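Long-range contacts in predicted component of a thermophile-specific DNA repair system, contains a RAMP domain (Methanopyrus kandleri, PDB 4N0L), which probably binds CRISPR RNA as the Csm3 backbone subunit of a type III-A interference complex, with an RRM-like fold and a bound zinc ion: residues I14-G19 against S222-E227; T20-S25 against E216-G221. One frame throughout, in Å; residues are numbered along the deposited sequence.

Contact 1: I14-G19 against S222-E227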
ATOM      1  N   ILE A  14      -4.785   7.539  10.530  1.00 20.10           N
ATOM      2  CA  ILE A  14      -3.740   6.760  11.168  1.00 21.37           C
ATOM      3  C   ILE A  14      -3.556   7.227  12.607  1.00 24.02           C
ATOM      4  O   ILE A  14      -3.299   8.404  12.848  1.00 20.60           O
ATOM      5  CB  ILE A  14      -2.397   6.885  10.425  1.00 23.60           C
ATOM      6  CG1 ILE A  14      -2.553   6.498   8.953  1.00 22.16           C
ATOM      7  CG2 ILE A  14      -1.324   6.047  11.115  1.00 19.17           C
ATOM      8  CD1 ILE A  14      -1.360   6.875   8.102  1.00 21.04           C
ATOM      9  N   ARG A  15      -3.704   6.315  13.560  1.00 25.39           N
ATOM     10  CA  ARG A  15      -3.396   6.629  14.950  1.00 24.37           C
ATOM     11  C   ARG A  15      -2.073   5.999  15.356  1.00 20.99           C
ATOM     12  O   ARG A  15      -1.845   4.817  15.113  1.00 21.23           O
ATOM     13  CB  ARG A  15      -4.500   6.149  15.891  1.00 29.08           C
ATOM     14  CG  ARG A  15      -4.209   6.487  17.350  1.00 30.19           C
ATOM     15  CD  ARG A  15      -5.257   5.941  18.300  1.00 35.78           C
ATOM     16  NE  ARG A  15      -4.890   6.204  19.688  1.00 39.48           N
ATOM     17  CZ  ARG A  15      -4.159   5.382  20.434  1.00 41.85           C
ATOM     18  NH1 ARG A  15      -3.721   4.237  19.929  1.00 42.99           N
ATOM     19  NH2 ARG A  15      -3.867   5.703  21.687  1.00 44.41           N
ATOM     20  N   LEU A  16      -1.193   6.795  15.955  1.00 25.83           N
ATOM     21  CA  LEU A  16       0.054   6.265  16.495  1.00 30.61           C
ATOM     22  C   LEU A  16      -0.166   5.635  17.867  1.00 29.06           C
ATOM     23  O   LEU A  16      -0.688   6.281  18.773  1.00 24.17           O
ATOM     24  CB  LEU A  16       1.113   7.365  16.593  1.00 37.10           C
ATOM     25  CG  LEU A  16       1.670   7.896  15.272  1.00 41.99           C
ATOM     26  CD1 LEU A  16       2.076   9.347  15.419  1.00 42.06           C
ATOM     27  CD2 LEU A  16       2.850   7.056  14.807  1.00 44.99           C
ATOM     28  N   ARG A  17       0.234   4.375  18.016  1.00 32.30           N
ATOM     29  CA  ARG A  17       0.180   3.708  19.313  1.00 34.58           C
ATOM     30  C   ARG A  17       1.403   4.083  20.140  1.00 31.99           C
ATOM     31  O   ARG A  17       1.388   3.985  21.365  1.00 32.63           O
ATOM     32  CB  ARG A  17       0.087   2.188  19.156  1.00 37.35           C
ATOM     33  CG  ARG A  17      -1.000   1.719  18.206  1.00 42.14           C
ATOM     34  CD  ARG A  17      -1.458   0.301  18.528  1.00 52.15           C
ATOM     35  NE  ARG A  17      -0.455  -0.705  18.190  1.00 61.88           N
ATOM     36  CZ  ARG A  17       0.448  -1.180  19.043  1.00 67.75           C
ATOM     37  NH1 ARG A  17       0.472  -0.748  20.297  1.00 67.94           N
ATOM     38  NH2 ARG A  17       1.324  -2.093  18.644  1.00 68.62           N
ATOM     39  N   THR A  18       2.467   4.499  19.459  1.00 27.09           N
ATOM     40  CA  THR A  18       3.664   4.992  20.129  1.00 28.38           C
ATOM     41  C   THR A  18       4.050   6.351  19.568  1.00 30.35           C
ATOM     42  O   THR A  18       3.757   6.659  18.414  1.00 32.85           O
ATOM     43  CB  THR A  18       4.862   4.026  19.970  1.00 27.86           C
ATOM     44  OG1 THR A  18       5.159   3.848  18.578  1.00 33.70           O
ATOM     45  CG2 THR A  18       4.555   2.675  20.599  1.00 25.53           C
ATOM     46  N   GLY A  19       4.714   7.162  20.382  1.00 26.80           N
ATOM     47  CA  GLY A  19       5.228   8.430  19.903  1.00 22.57           C
ATOM     48  C   GLY A  19       6.487   8.205  19.091  1.00 24.72           C
ATOM     49  O   GLY A  19       7.108   7.148  19.188  1.00 30.85           O
ATOM     50  N   SER A 222      -1.467  10.632  18.449  1.00 27.77           N
ATOM     51  CA  SER A 222      -1.568  11.560  17.325  1.00 26.11           C
ATOM     52  C   SER A 222      -2.265  10.898  16.147  1.00 27.17           C
ATOM     53  O   SER A 222      -2.181   9.683  15.962  1.00 21.67           O
ATOM     54  CB  SER A 222      -0.185  12.052  16.901  1.00 22.55           C
ATOM     55  OG  SER A 222       0.439  12.774  17.948  1.00 27.68           O
ATOM     56  N   ARG A 223      -2.952  11.701  15.345  1.00 28.69           N
ATOM     57  CA  ARG A 223      -3.763  11.151  14.274  1.00 24.88           C
ATOM     58  C   ARG A 223      -3.531  11.888  12.962  1.00 25.52           C
ATOM     59  O   ARG A 223      -3.527  13.119  12.914  1.00 25.93           O
ATOM     60  CB  ARG A 223      -5.238  11.184  14.671  1.00 28.25           C
ATOM     61  CG  ARG A 223      -5.558  10.236  15.822  1.00 30.48           C
ATOM     62  CD  ARG A 223      -6.850  10.608  16.516  1.00 40.55           C
ATOM     63  NE  ARG A 223      -7.009   9.913  17.791  1.00 47.55           N
ATOM     64  CZ  ARG A 223      -7.822   8.881  17.986  1.00 47.23           C
ATOM     65  NH1 ARG A 223      -8.557   8.417  16.984  1.00 44.51           N
ATOM     66  NH2 ARG A 223      -7.904   8.315  19.183  1.00 47.96           N
ATOM     67  N   PHE A 224      -3.317  11.115  11.904  1.00 26.71           N
ATOM     68  CA  PHE A 224      -3.043  11.665  10.587  1.00 21.07           C
ATOM     69  C   PHE A 224      -4.091  11.181   9.598  1.00 20.42           C
ATOM     70  O   PHE A 224      -4.484  10.016   9.624  1.00 22.94           O
ATOM     71  CB  PHE A 224      -1.631  11.283  10.125  1.00 22.41           C
ATOM     72  CG  PHE A 224      -0.539  11.784  11.036  1.00 26.54           C
ATOM     73  CD1 PHE A 224      -0.257  11.137  12.233  1.00 25.96           C
ATOM     74  CD2 PHE A 224       0.195  12.910  10.701  1.00 25.12           C
ATOM     75  CE1 PHE A 224       0.738  11.603  13.076  1.00 22.18           C
ATOM     76  CE2 PHE A 224       1.195  13.379  11.539  1.00 30.19           C
ATOM     77  CZ  PHE A 224       1.465  12.724  12.729  1.00 26.05           C
ATOM     78  N   GLY A 225      -4.570  12.092   8.757  1.00 23.67           N
ATOM     79  CA  GLY A 225      -5.595  11.772   7.780  1.00 23.49           C
ATOM     80  C   GLY A 225      -5.199  10.640   6.855  1.00 23.45           C
ATOM     81  O   GLY A 225      -4.079  10.609   6.350  1.00 24.88           O
ATOM     82  N   LEU A 226      -6.117   9.712   6.654  1.00 24.88           N
ATOM     83  CA  LEU A 226      -5.901   8.589   5.764  1.00 25.72           C
ATOM     84  C   LEU A 226      -6.890   8.614   4.610  1.00 25.06           C
ATOM     85  O   LEU A 226      -8.076   8.399   4.785  1.00 19.97           O
ATOM     86  CB  LEU A 226      -6.002   7.268   6.517  1.00 24.76           C
ATOM     87  CG  LEU A 226      -5.688   6.020   5.701  1.00 24.82           C
ATOM     88  CD1 LEU A 226      -4.233   6.000   5.268  1.00 20.17           C
ATOM     89  CD2 LEU A 226      -6.021   4.769   6.486  1.00 26.19           C
ATOM     90  N   GLU A 227      -6.397   8.897   3.428  1.00 24.23           N
ATOM     91  CA  GLU A 227      -6.863   8.571   2.109  0.50 26.68           C
ATOM     92  C   GLU A 227      -5.875   7.629   1.093  1.00 26.63           C
ATOM     93  O   GLU A 227      -4.711   7.779   0.589  1.00 25.04           O
ATOM     94  CB  GLU A 227      -7.156   9.918   1.448  0.50 31.89           C
ATOM     95  CG  GLU A 227      -8.123   9.810   0.279  0.50 43.32           C
ATOM     96  CD  GLU A 227      -8.350  11.132  -0.426  0.50 52.15           C
ATOM     97  OE1 GLU A 227      -8.186  11.182  -1.665  0.50 52.61           O
ATOM     98  OE2 GLU A 227      -8.710  12.115   0.256  0.50 55.23           O
TER
HETATM   99  O   HOH W   1      -5.841   8.799  21.002  1.00 33.99           O
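Arg15 carries CG anti to its backbone N (chi1 -179°) and runs extended as far as NE, while Arg223 turns CG beside its own N; this non-hydrogen-bonded pair sends both side chains to the same face of the sheet, and the torsions set CG of each. CD of Arg15 lies over one face of the Arg223 guanidinium, offset toward its rim, 3.7 Å from NH2. The like-charged groups, their planes 66° apart, share a water that accepts from Arg15 NE and, at 2.8 Å, from Arg223 NH2; NH1 of Arg223 forms a salt bridge with Glu13, which probably eases the repulsion. On the face bearing Ile14 and Phe224, Leu16 CD1 reaches the ring edge of Phe224 at CE1 (3.5 Å), and Ile14 CG1 meets Leu226 CD1 at 4.1 Å. The strands run antiparallel, 160° between their directions, with Ile14 opposite Phe224 and Arg15 opposite Arg223. Backbone N-H...O hydrogen bonds fix this register: Ile14 N to Phe224 O (2.7 Å), Phe224 N to Ile14 O and Leu16 N to Ser222 O. Strand 7-16 is central in the RRM-like antiparallel sheet, between 223-231 and 268-278; Ile14 and Leu16 also touch Val268, and Ser222 packs on helix 181-191.

Contact 2: T20-S25 against E216-G221; sequences TRIGTS and ERVPKG
A short antiparallel two-stranded element within the RAMP-family region joins Thr20 and Arg21 to Arg217 and Val218. The pairing is short and weak, and rests on the hydrogen-bonded pair Thr20-Val218, in which Thr20 N donates to Val218 O (3.0 Å) and Val218 N to Thr20 O (2.8 Å). Side chains of this pair lie side by side and point the same way, with Thr20 OG1 3.8 Å from Val218 CB. The hydroxyl sits between its own backbone N and carbonyl carbon (chi1 66°) and donates to Arg21 O at 3.2 Å, approaching from a position tilted 32° out of the carbonyl plane. Ile22 extends the apolar side of the element: its CG1 meets Val218 CG2 at 3.8 Å, the two side chains crossing at about a right angle, while its CD1 lies 3.6 Å from Glu216 O. Pro47 touches both Ile22 and Val218, and Phe188 of helix 181-191 packs on Val218. Arg217 works differently. Its chain bends at chi3 (66°), and the guanidinium lies with one face against the backbone of the opposing strand, Thr20 C and Arg21 N sitting over that face toward its rim. NH1 also approaches Arg21 CB to 3.7 Å. The charged group therefore meets the other segment by flat packing on a peptide, and the hydrogen bonds that join the two segments are both made by backbone atoms. Arg21 N has a separate partner in the hydroxyl of Tyr265. The chemistry thus divides into a two-bond backbone link, an apolar patch beside it, and a guanidinium laid over the peptide; the charge of Arg217 would be expected to polarise that peptide modestly.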
ATOM      1  N   THR A  20       6.867   9.192  18.285  1.00 22.82           N
ATOM      2  CA  THR A  20       8.072   9.076  17.467  1.00 26.32           C
ATOM      3  C   THR A  20       8.881  10.364  17.441  1.00 24.47           C
ATOM      4  O   THR A  20       8.365  11.445  17.723  1.00 23.81           O
ATOM      5  CB  THR A  20       7.753   8.699  15.993  1.00 26.57           C
ATOM      6  OG1 THR A  20       7.043   9.773  15.363  1.00 26.51           O
ATOM      7  CG2 THR A  20       6.932   7.422  15.904  1.00 26.71           C
ATOM      8  N   ARG A  21      10.158  10.231  17.100  1.00 22.37           N
ATOM      9  CA  ARG A  21      10.985  11.377  16.742  1.00 27.21           C
ATOM     10  C   ARG A  21      10.533  11.932  15.393  1.00 31.45           C
ATOM     11  O   ARG A  21       9.749  11.299  14.686  1.00 31.78           O
ATOM     12  CB  ARG A  21      12.465  10.976  16.700  1.00 28.69           C
ATOM     13  CG  ARG A  21      12.878  10.276  15.404  1.00 39.18           C
ATOM     14  CD  ARG A  21      14.393  10.236  15.183  1.00 45.33           C
ATOM     15  NE  ARG A  21      15.014  11.557  15.220  1.00 50.37           N
ATOM     16  CZ  ARG A  21      15.693  12.044  16.253  1.00 51.31           C
ATOM     17  NH1 ARG A  21      15.847  11.321  17.355  1.00 51.71           N
ATOM     18  NH2 ARG A  21      16.221  13.259  16.185  1.00 47.75           N
ATOM     19  N   ILE A  22      11.013  13.122  15.049  1.00 32.71           N
ATOM     20  CA  ILE A  22      10.703  13.721  13.757  1.00 31.53           C
ATOM     21  C   ILE A  22      11.933  13.708  12.858  1.00 34.96           C
ATOM     22  O   ILE A  22      12.934  14.361  13.156  1.00 37.53           O
ATOM     23  CB  ILE A  22      10.186  15.161  13.906  1.00 29.60           C
ATOM     24  CG1 ILE A  22       8.903  15.178  14.739  1.00 28.92           C
ATOM     25  CG2 ILE A  22       9.934  15.780  12.539  1.00 27.85           C
ATOM     26  CD1 ILE A  22       8.395  16.569  15.053  1.00 28.72           C
ATOM     27  N   GLY A  23      11.863  12.956  11.762  1.00 34.31           N
ATOM     28  CA  GLY A  23      12.987  12.861  10.851  1.00 36.14           C
ATOM     29  C   GLY A  23      13.981  11.838  11.367  1.00 42.40           C
ATOM     30  O   GLY A  23      13.645  11.024  12.228  1.00 42.30           O
ATOM     31  N   THR A  24      15.201  11.867  10.842  1.00 45.68           N
ATOM     32  CA  THR A  24      16.247  10.979  11.328  1.00 51.24           C
ATOM     33  C   THR A  24      17.509  11.814  11.550  1.00 59.09           C
ATOM     34  O   THR A  24      17.435  12.927  12.070  1.00 62.82           O
ATOM     35  CB  THR A  24      16.519   9.820  10.343  1.00 52.38           C
ATOM     36  OG1 THR A  24      15.290   9.394   9.746  1.00 59.59           O
ATOM     37  CG2 THR A  24      17.170   8.632  11.055  1.00 46.82           C
ATOM     38  N   SER A  25      18.663  11.282  11.164  1.00 63.77           N
ATOM     39  CA  SER A  25      19.927  11.980  11.337  1.00 66.14           C
ATOM     40  C   SER A  25      20.880  11.582  10.221  1.00 71.15           C
ATOM     41  O   SER A  25      20.694  10.544   9.585  1.00 70.85           O
ATOM     42  CB  SER A  25      20.541  11.668  12.705  1.00 64.69           C
ATOM     43  OG  SER A  25      21.125  10.376  12.727  1.00 66.15           O
ATOM     44  N   GLU A 216      11.807  18.051  19.147  1.00 66.02           N
ATOM     45  CA  GLU A 216      10.367  17.852  19.272  1.00 61.55           C
ATOM     46  C   GLU A 216       9.965  16.487  18.735  1.00 56.00           C
ATOM     47  O   GLU A 216      10.576  15.964  17.804  1.00 52.89           O
ATOM     48  CB  GLU A 216       9.598  18.950  18.540  1.00 63.96           C
ATOM     49  CG  GLU A 216       9.627  20.299  19.233  1.00 70.04           C
ATOM     50  CD  GLU A 216       8.797  21.348  18.522  1.00 75.59           C
ATOM     51  OE1 GLU A 216       8.261  21.036  17.442  1.00 74.37           O
ATOM     52  OE2 GLU A 216       8.710  22.493  19.019  1.00 79.73           O
ATOM     53  N   ARG A 217       8.908  15.937  19.315  1.00 50.97           N
ATOM     54  CA  ARG A 217       8.447  14.591  19.016  1.00 40.82           C
ATOM     55  C   ARG A 217       6.967  14.593  18.668  1.00 40.91           C
ATOM     56  O   ARG A 217       6.261  15.562  18.942  1.00 41.22           O
ATOM     57  CB  ARG A 217       8.706  13.687  20.213  1.00 33.16           C
ATOM     58  CG  ARG A 217      10.168  13.429  20.474  1.00 30.86           C
ATOM     59  CD  ARG A 217      10.327  12.529  21.673  1.00 30.97           C
ATOM     60  NE  ARG A 217       9.790  11.198  21.431  1.00 31.15           N
ATOM     61  CZ  ARG A 217      10.450  10.245  20.786  1.00 29.59           C
ATOM     62  NH1 ARG A 217      11.664  10.492  20.311  1.00 25.76           N
ATOM     63  NH2 ARG A 217       9.896   9.055  20.611  1.00 29.29           N
ATOM     64  N   VAL A 218       6.503  13.516  18.047  1.00 39.78           N
ATOM     65  CA  VAL A 218       5.078  13.349  17.787  1.00 34.50           C
ATOM     66  C   VAL A 218       4.480  12.483  18.894  1.00 32.95           C
ATOM     67  O   VAL A 218       4.841  11.317  19.025  1.00 34.12           O
ATOM     68  CB  VAL A 218       4.820  12.699  16.416  1.00 27.61           C
ATOM     69  CG1 VAL A 218       3.331  12.636  16.132  1.00 28.00           C
ATOM     70  CG2 VAL A 218       5.535  13.476  15.329  1.00 28.19           C
ATOM     71  N   PRO A 219       3.575  13.055  19.705  1.00 30.77           N
ATOM     72  CA  PRO A 219       3.021  12.330  20.857  1.00 29.23           C
ATOM     73  C   PRO A 219       2.219  11.097  20.462  1.00 32.53           C
ATOM     74  O   PRO A 219       1.636  11.052  19.379  1.00 27.01           O
ATOM     75  CB  PRO A 219       2.107  13.363  21.526  1.00 25.11           C
ATOM     76  CG  PRO A 219       2.559  14.684  21.008  1.00 28.77           C
ATOM     77  CD  PRO A 219       3.080  14.439  19.629  1.00 29.66           C
ATOM     78  N   LYS A 220       2.205  10.103  21.343  1.00 34.31           N
ATOM     79  CA  LYS A 220       1.362   8.929  21.168  1.00 33.40           C
ATOM     80  C   LYS A 220      -0.104   9.364  21.150  1.00 31.41           C
ATOM     81  O   LYS A 220      -0.497  10.253  21.900  1.00 32.61           O
ATOM     82  CB  LYS A 220       1.632   7.916  22.285  1.00 34.25           C
ATOM     83  CG  LYS A 220       0.484   6.989  22.616  1.00 36.02           C
ATOM     84  CD  LYS A 220       0.838   6.088  23.781  1.00 42.47           C
ATOM     85  CE  LYS A 220      -0.342   5.224  24.182  1.00 47.57           C
ATOM     86  NZ  LYS A 220       0.051   4.162  25.148  1.00 49.46           N
ATOM     87  N   GLY A 221      -0.902   8.755  20.280  1.00 30.16           N
ATOM     88  CA  GLY A 221      -2.300   9.125  20.151  1.00 22.65           C
ATOM     89  C   GLY A 221      -2.548  10.129  19.041  1.00 25.48           C
ATOM     90  O   GLY A 221      -3.696  10.446  18.724  1.00 25.04           O
TER

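Contacts 1 and 2 are two antiparallel pairings that follow each other along the same two runs of chain, their centres about 12 Å apart: strand 7-16 leads into 20-21, and 217-218 leads into 223-231. Between them the backbone pairing is interrupted, but Leu16 O and Gly221 N, 2.9 Å apart, form a probable hydrogen bond at the junction. Apolar packing also passes from one to the other, with Leu16 CD1 3.6 Å from Val218 CG1. Contact 1 is buried in the five-stranded sheet, its centre about 16 Å from the chain centre; contact 2 is partly buried and lies farther out, about 22 Å from it. Both lie away from the zinc site formed by His86, Cys88, Cys115 and Cys118.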